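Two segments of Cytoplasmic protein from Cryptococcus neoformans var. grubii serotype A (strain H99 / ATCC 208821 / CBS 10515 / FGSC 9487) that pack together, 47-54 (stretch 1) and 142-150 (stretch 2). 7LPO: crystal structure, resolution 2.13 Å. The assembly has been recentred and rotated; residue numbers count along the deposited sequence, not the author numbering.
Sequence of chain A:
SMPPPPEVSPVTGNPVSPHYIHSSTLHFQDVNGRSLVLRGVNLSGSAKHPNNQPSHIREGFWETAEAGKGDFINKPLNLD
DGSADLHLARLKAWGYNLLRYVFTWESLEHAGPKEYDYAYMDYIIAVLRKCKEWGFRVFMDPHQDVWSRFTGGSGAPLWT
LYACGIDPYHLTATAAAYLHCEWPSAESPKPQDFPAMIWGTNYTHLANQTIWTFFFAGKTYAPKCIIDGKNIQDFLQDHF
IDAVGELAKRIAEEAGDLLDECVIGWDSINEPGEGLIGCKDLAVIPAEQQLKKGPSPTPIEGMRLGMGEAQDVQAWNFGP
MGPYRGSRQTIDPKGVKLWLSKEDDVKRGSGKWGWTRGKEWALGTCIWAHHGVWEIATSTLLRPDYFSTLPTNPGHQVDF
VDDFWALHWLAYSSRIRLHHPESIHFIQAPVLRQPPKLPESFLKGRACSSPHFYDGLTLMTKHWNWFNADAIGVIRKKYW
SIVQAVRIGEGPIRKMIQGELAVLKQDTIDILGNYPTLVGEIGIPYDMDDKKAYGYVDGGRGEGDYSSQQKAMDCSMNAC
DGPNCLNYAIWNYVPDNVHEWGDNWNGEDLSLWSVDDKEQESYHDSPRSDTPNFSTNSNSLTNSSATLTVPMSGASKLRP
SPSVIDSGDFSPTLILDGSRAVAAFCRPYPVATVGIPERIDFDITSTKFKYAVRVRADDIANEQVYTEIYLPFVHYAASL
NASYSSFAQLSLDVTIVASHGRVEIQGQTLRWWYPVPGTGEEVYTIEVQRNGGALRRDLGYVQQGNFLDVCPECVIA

Stretch 1 (47-54) AKHPNNQP
Stretch 2 (142-150) PHQDVWSRF

What charge pairing ties the two stretches together? Lys48 and Asp145 form a salt bridge, with Lys48 NZ 3.1 Å from Asp145 OD2; the hydrogen bond within it is weak. The lysine reaches the carboxylate because its side chain is fully extended beyond chi1 (m, then t, t, t): CA-to-CB points sideways, yet the ammonium end comes nearer. The CA-to-CB bond of Asp145 (chi1 m) points toward stretch 1. Its OD2 also accepts a hydrogen bond from His143 NE2 at 2.8 Å. His143, chi1 t and chi2 98°, lies beside the lysine, with Lys48 CE 3.5 Å from His143 NE2 in an oblique approach.

What polar link joins Arg149 to stretch 1? A water bridges Arg149 NH1 and Gln53 O, which at 4.3 Å are too far apart for a direct hydrogen bond. The water accepts from Arg149 NH1 at 2.8 Å and donates to Gln53 O at 2.8 Å. Arg149 NE and NH2 are satisfied elsewhere in the structure.

What packs around that arginine? Its CA-to-CB bond points toward stretch 1, with chi angles m, t, m and 131°, and Pro50 CD lies over one guanidinium face, 3.4 Å from Arg149 CZ, setting a nonpolar ring carbon against the flat cation. Arg149 CD meets Lys48 O at 3.4 Å and His49 CB at 3.7 Å.

What backbone carries these groups? Stretch 1 has no regular helix or strand, but a type II turn runs from Pro50 to Gln53, closed by Gln53 N to Pro50 O at 3.2 Å; Asn51 has phi/psi -50/133 and Asn52 66/14. Stretch 2 begins in a strand that started earlier in the chain, then loops through Val146 (42/49) and Trp147 (77/-51), and enters a 3-10 segment at Arg149. The backbones stay apart: CA of Lys48 is 7.9 Å from CA of His143, and CA of His49 is 7.5 Å from CA of Arg149.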

# COMPACT_ATOMS: atom_id res chain seq x y z
N ALA A 47 8.69 -1.76 8.95
CA ALA A 47 9.80 -1.04 8.36
C ALA A 47 9.50 0.44 8.17
O ALA A 47 10.34 1.16 7.62
CB ALA A 47 10.18 -1.66 7.02
N LYS A 48 8.36 0.92 8.64
CA LYS A 48 8.04 2.34 8.50
C LYS A 48 8.80 3.23 9.48
O LYS A 48 8.88 4.45 9.27
CB LYS A 48 6.55 2.56 8.72
CG LYS A 48 5.65 2.12 7.60
CD LYS A 48 4.20 2.38 8.00
CE LYS A 48 3.24 2.02 6.91
NZ LYS A 48 1.84 2.36 7.30
N HIS A 49 9.32 2.67 10.57
CA HIS A 49 9.92 3.47 11.63
C HIS A 49 11.13 2.74 12.19
O HIS A 49 11.20 1.51 12.12
CB HIS A 49 8.92 3.78 12.76
CG HIS A 49 8.26 2.56 13.33
ND1 HIS A 49 7.07 2.06 12.84
CD2 HIS A 49 8.61 1.76 14.36
CE1 HIS A 49 6.73 0.98 13.53
NE2 HIS A 49 7.65 0.78 14.46
N PRO A 50 12.09 3.47 12.75
CA PRO A 50 13.29 2.84 13.28
C PRO A 50 12.98 2.01 14.52
O PRO A 50 11.94 2.14 15.16
CB PRO A 50 14.22 4.01 13.64
CG PRO A 50 13.56 5.24 13.06
CD PRO A 50 12.10 4.94 12.93
N ASN A 51 13.95 1.16 14.86
CA ASN A 51 13.91 0.38 16.09
C ASN A 51 13.59 1.26 17.29
O ASN A 51 14.17 2.34 17.46
CB ASN A 51 15.25 -0.33 16.31
CG ASN A 51 15.52 -1.40 15.26
OD1 ASN A 51 16.44 -1.27 14.44
ND2 ASN A 51 14.73 -2.44 15.26
N ASN A 52 12.66 0.80 18.11
CA ASN A 52 12.29 1.40 19.38
C ASN A 52 11.66 2.77 19.25
O ASN A 52 11.55 3.47 20.25
CB ASN A 52 13.50 1.50 20.32
CG ASN A 52 14.28 0.20 20.42
OD1 ASN A 52 13.71 -0.85 20.73
ND2 ASN A 52 15.58 0.27 20.15
N GLN A 53 11.24 3.19 18.06
CA GLN A 53 10.54 4.47 17.89
C GLN A 53 9.21 4.23 17.16
O GLN A 53 9.03 4.67 16.02
CB GLN A 53 11.42 5.49 17.17
CG GLN A 53 12.63 5.97 18.01
CD GLN A 53 12.26 6.92 19.14
OE1 GLN A 53 12.94 6.96 20.16
NE2 GLN A 53 11.21 7.70 18.96
N PRO A 54 8.28 3.55 17.80
CA PRO A 54 6.92 3.47 17.24
C PRO A 54 6.21 4.82 17.30
O PRO A 54 6.64 5.75 18.00
CB PRO A 54 6.23 2.43 18.13
CG PRO A 54 6.92 2.62 19.48
CD PRO A 54 8.38 2.91 19.12
N PRO A 142 8.72 1.42 -2.66
CA PRO A 142 9.17 2.65 -2.00
C PRO A 142 8.01 3.31 -1.27
O PRO A 142 7.12 3.90 -1.90
CB PRO A 142 9.68 3.52 -3.16
CG PRO A 142 9.38 2.78 -4.39
CD PRO A 142 8.49 1.63 -4.09
N HIS A 143 7.98 3.18 0.04
CA HIS A 143 6.76 3.39 0.80
C HIS A 143 6.78 4.72 1.53
O HIS A 143 7.82 5.14 2.06
CB HIS A 143 6.54 2.26 1.80
CG HIS A 143 5.17 2.24 2.39
ND1 HIS A 143 4.17 1.42 1.91
CD2 HIS A 143 4.62 2.97 3.39
CE1 HIS A 143 3.06 1.64 2.60
NE2 HIS A 143 3.30 2.57 3.50
N GLN A 144 5.62 5.36 1.58
CA GLN A 144 5.40 6.58 2.34
C GLN A 144 3.92 6.66 2.70
O GLN A 144 3.06 6.07 2.04
CB GLN A 144 5.85 7.82 1.55
CG GLN A 144 4.95 8.20 0.38
CD GLN A 144 3.71 8.97 0.80
OE1 GLN A 144 3.74 9.75 1.74
NE2 GLN A 144 2.61 8.76 0.09
N ASP A 145 3.65 7.40 3.76
CA ASP A 145 2.30 7.77 4.16
C ASP A 145 2.36 9.21 4.62
O ASP A 145 3.18 9.55 5.47
CB ASP A 145 1.76 6.87 5.27
CG ASP A 145 1.68 5.42 4.87
OD1 ASP A 145 0.74 5.07 4.12
OD2 ASP A 145 2.56 4.64 5.30
N VAL A 146 1.51 10.06 4.04
CA VAL A 146 1.44 11.49 4.33
C VAL A 146 2.84 12.08 4.45
O VAL A 146 3.15 12.82 5.40
CB VAL A 146 0.59 11.77 5.58
CG1 VAL A 146 -0.87 11.41 5.29
CG2 VAL A 146 1.06 10.99 6.78
N TRP A 147 3.67 11.76 3.45
CA TRP A 147 5.01 12.27 3.19
C TRP A 147 6.09 11.66 4.08
O TRP A 147 7.12 11.21 3.56
CB TRP A 147 5.08 13.79 3.32
CG TRP A 147 6.47 14.31 2.97
CD1 TRP A 147 7.39 14.81 3.83
CD2 TRP A 147 7.08 14.34 1.67
NE1 TRP A 147 8.54 15.14 3.16
CE2 TRP A 147 8.38 14.86 1.83
CE3 TRP A 147 6.66 13.95 0.39
CZ2 TRP A 147 9.26 15.03 0.76
CZ3 TRP A 147 7.53 14.12 -0.67
CH2 TRP A 147 8.81 14.66 -0.48
N SER A 148 5.89 11.66 5.40
CA SER A 148 6.95 11.22 6.31
C SER A 148 6.40 10.98 7.70
O SER A 148 5.30 11.44 8.03
CB SER A 148 8.08 12.25 6.38
OG SER A 148 7.60 13.47 6.92
N ARG A 149 7.19 10.29 8.53
CA ARG A 149 6.84 10.14 9.95
C ARG A 149 6.66 11.51 10.61
O ARG A 149 5.80 11.68 11.48
CB ARG A 149 7.93 9.37 10.70
CG ARG A 149 8.10 7.93 10.32
CD ARG A 149 9.02 7.21 11.31
NE ARG A 149 10.38 7.75 11.35
CZ ARG A 149 11.03 8.08 12.46
NH1 ARG A 149 10.46 7.93 13.65
NH2 ARG A 149 12.27 8.55 12.40
N PHE A 150 7.49 12.47 10.24
CA PHE A 150 7.48 13.80 10.85
C PHE A 150 6.29 14.63 10.42
O PHE A 150 6.05 15.68 11.02
CB PHE A 150 8.82 14.47 10.50
CG PHE A 150 9.97 13.50 10.63
CD1 PHE A 150 10.41 13.09 11.87
CD2 PHE A 150 10.54 12.93 9.50
CE1 PHE A 150 11.41 12.17 12.00
CE2 PHE A 150 11.54 11.99 9.62
CZ PHE A 150 11.98 11.61 10.87
O HOH W 1 8.02 6.94 14.74